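PDB 2DC0: probable amidase from Thermus thermophilus, which is a probable amidase, a member of the amidase family built round a large mixed beta sheet. Local coordinates for residues A[356-361]-A[366-371]. Sequence-based numbering, arbitrary orientation.
Sequences QPLPAP and EEVELE
L358 reaches from the proline-rich loop 356-361 onto the short strand 367-370, and its two methyl branches do different work there. CD1 lies against the side chain of V368, 3.6 Å from its CB and 3.8 Å from CG2, the two side chains running past each other in opposite directions. The second branch meets backbone instead: CD2 sits 3.6 Å from the carbonyl O of E369, a van der Waals approach to the peptide between E369 and L370. With CG anti to its carbonyl carbon (chi1 -58°), L358 extends its fork across to the strand. P357 adds a smaller patch; the CB edge of its ring rests 3.8 Å from CD2 of L370, with CG at 4.1 Å, and the two side chains meet at a slant. That same L370 methyl is 4.1 Å from L358 CD1, which joins the two patches. Helix 377-382 also packs on both segments, F381 touching P357 and A380 touching V368. E369 turns its carboxylate away from the loop to a salt bridge with R374 on the partner strand 373-376 of the hairpin. No hydrogen bond spans the two segments, so this hairpin strand meets the loop that follows strand 350-354 through van der Waals contact of apolar side chains, while strand bonds such as that between the backbones of V368 and K375 run within the hairpin.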
loop_
_atom_site.group_PDB
_atom_site.type_symbol
_atom_site.label_atom_id
_atom_site.label_comp_id
_atom_site.label_asym_id
_atom_site.label_seq_id
_atom_site.Cartn_x
_atom_site.Cartn_y
_atom_site.Cartn_z
ATOM N N GLN A 356 -8.906 -17.415 13.471
ATOM C CA GLN A 356 -8.180 -18.658 13.716
ATOM C C GLN A 356 -8.945 -19.826 13.068
ATOM O O GLN A 356 -10.171 -19.777 12.930
ATOM C CB GLN A 356 -8.080 -18.888 15.228
ATOM C CG GLN A 356 -9.457 -18.925 15.894
ATOM C CD GLN A 356 -9.405 -18.721 17.388
ATOM O OE1 GLN A 356 -9.066 -19.629 18.151
ATOM N NE2 GLN A 356 -9.727 -17.516 17.817
ATOM N N PRO A 357 -8.233 -20.888 12.661
ATOM C CA PRO A 357 -8.886 -22.045 12.035
ATOM C C PRO A 357 -9.389 -23.061 13.051
ATOM O O PRO A 357 -10.218 -23.914 12.731
ATOM C CB PRO A 357 -7.779 -22.632 11.175
ATOM C CG PRO A 357 -6.568 -22.416 12.060
ATOM C CD PRO A 357 -6.767 -20.977 12.513
ATOM N N LEU A 358 -8.884 -22.945 14.272
ATOM C CA LEU A 358 -9.220 -23.865 15.349
ATOM C C LEU A 358 -9.102 -23.173 16.703
ATOM O O LEU A 358 -8.494 -22.107 16.816
ATOM C CB LEU A 358 -8.220 -25.032 15.341
ATOM C CG LEU A 358 -8.058 -25.897 14.084
ATOM C CD1 LEU A 358 -6.642 -26.440 14.026
ATOM C CD2 LEU A 358 -9.081 -27.021 14.101
ATOM N N PRO A 359 -9.696 -23.770 17.752
ATOM C CA PRO A 359 -9.578 -23.143 19.068
ATOM C C PRO A 359 -8.121 -23.312 19.486
ATOM O O PRO A 359 -7.392 -24.107 18.886
ATOM C CB PRO A 359 -10.538 -23.962 19.931
ATOM C CG PRO A 359 -10.492 -25.320 19.278
ATOM C CD PRO A 359 -10.551 -24.968 17.810
ATOM N N ALA A 360 -7.692 -22.557 20.492
ATOM C CA ALA A 360 -6.316 -22.646 20.976
ATOM C C ALA A 360 -5.962 -24.105 21.253
ATOM O O ALA A 360 -6.659 -24.790 21.996
ATOM C CB ALA A 360 -6.159 -21.812 22.246
ATOM N N PRO A 361 -4.868 -24.599 20.656
ATOM C CA PRO A 361 -4.447 -25.991 20.855
ATOM C C PRO A 361 -3.555 -26.211 22.083
ATOM O O PRO A 361 -3.055 -25.258 22.685
ATOM C CB PRO A 361 -3.711 -26.301 19.559
ATOM C CG PRO A 361 -3.019 -25.018 19.275
ATOM C CD PRO A 361 -4.055 -23.943 19.613
ATOM N N GLU A 366 2.617 -28.992 17.349
ATOM C CA GLU A 366 3.346 -28.525 16.181
ATOM C C GLU A 366 2.598 -28.700 14.869
ATOM O O GLU A 366 2.889 -28.013 13.897
ATOM C CB GLU A 366 4.698 -29.223 16.121
ATOM C CG GLU A 366 5.521 -28.997 17.376
ATOM C CD GLU A 366 6.889 -29.618 17.283
ATOM O OE1 GLU A 366 6.967 -30.821 16.959
ATOM O OE2 GLU A 366 7.881 -28.905 17.543
ATOM N N GLU A 367 1.647 -29.626 14.838
ATOM C CA GLU A 367 0.857 -29.858 13.640
ATOM C C GLU A 367 -0.603 -29.915 14.035
ATOM O O GLU A 367 -0.939 -30.386 15.119
ATOM C CB GLU A 367 1.234 -31.176 12.964
ATOM C CG GLU A 367 2.667 -31.276 12.500
ATOM C CD GLU A 367 2.852 -32.365 11.448
ATOM O OE1 GLU A 367 2.520 -33.536 11.731
ATOM O OE2 GLU A 367 3.320 -32.041 10.336
ATOM N N VAL A 368 -1.470 -29.443 13.148
ATOM C CA VAL A 368 -2.894 -29.449 13.425
ATOM C C VAL A 368 -3.692 -30.045 12.277
ATOM O O VAL A 368 -3.173 -30.265 11.180
ATOM C CB VAL A 368 -3.406 -28.025 13.698
ATOM C CG1 VAL A 368 -2.639 -27.419 14.860
ATOM C CG2 VAL A 368 -3.252 -27.164 12.441
ATOM N N GLU A 369 -4.965 -30.296 12.543
ATOM C CA GLU A 369 -5.865 -30.870 11.559
ATOM C C GLU A 369 -6.823 -29.837 10.980
ATOM O O GLU A 369 -7.697 -29.332 11.683
ATOM C CB GLU A 369 -6.680 -32.002 12.193
ATOM C CG GLU A 369 -6.120 -33.392 11.957
ATOM C CD GLU A 369 -6.079 -33.747 10.483
ATOM O OE1 GLU A 369 -7.134 -33.661 9.815
ATOM O OE2 GLU A 369 -4.989 -34.110 9.993
ATOM N N LEU A 370 -6.651 -29.520 9.702
ATOM C CA LEU A 370 -7.538 -28.580 9.031
ATOM C C LEU A 370 -8.488 -29.407 8.174
ATOM O O LEU A 370 -8.295 -30.612 8.013
ATOM C CB LEU A 370 -6.752 -27.619 8.134
ATOM C CG LEU A 370 -5.735 -26.705 8.820
ATOM C CD1 LEU A 370 -5.147 -25.744 7.799
ATOM C CD2 LEU A 370 -6.421 -25.936 9.947
ATOM N N GLU A 371 -9.505 -28.758 7.617
ATOM C CA GLU A 371 -10.475 -29.450 6.782
ATOM C C GLU A 371 -9.813 -30.085 5.556
ATOM O O GLU A 371 -10.359 -31.012 4.952
ATOM C CB GLU A 371 -11.588 -28.476 6.355
ATOM C CG GLU A 371 -11.145 -27.361 5.406
ATOM C CD GLU A 371 -12.046 -26.135 5.479
ATOM O OE1 GLU A 371 -13.244 -26.295 5.788
ATOM O OE2 GLU A 371 -11.564 -25.011 5.217
#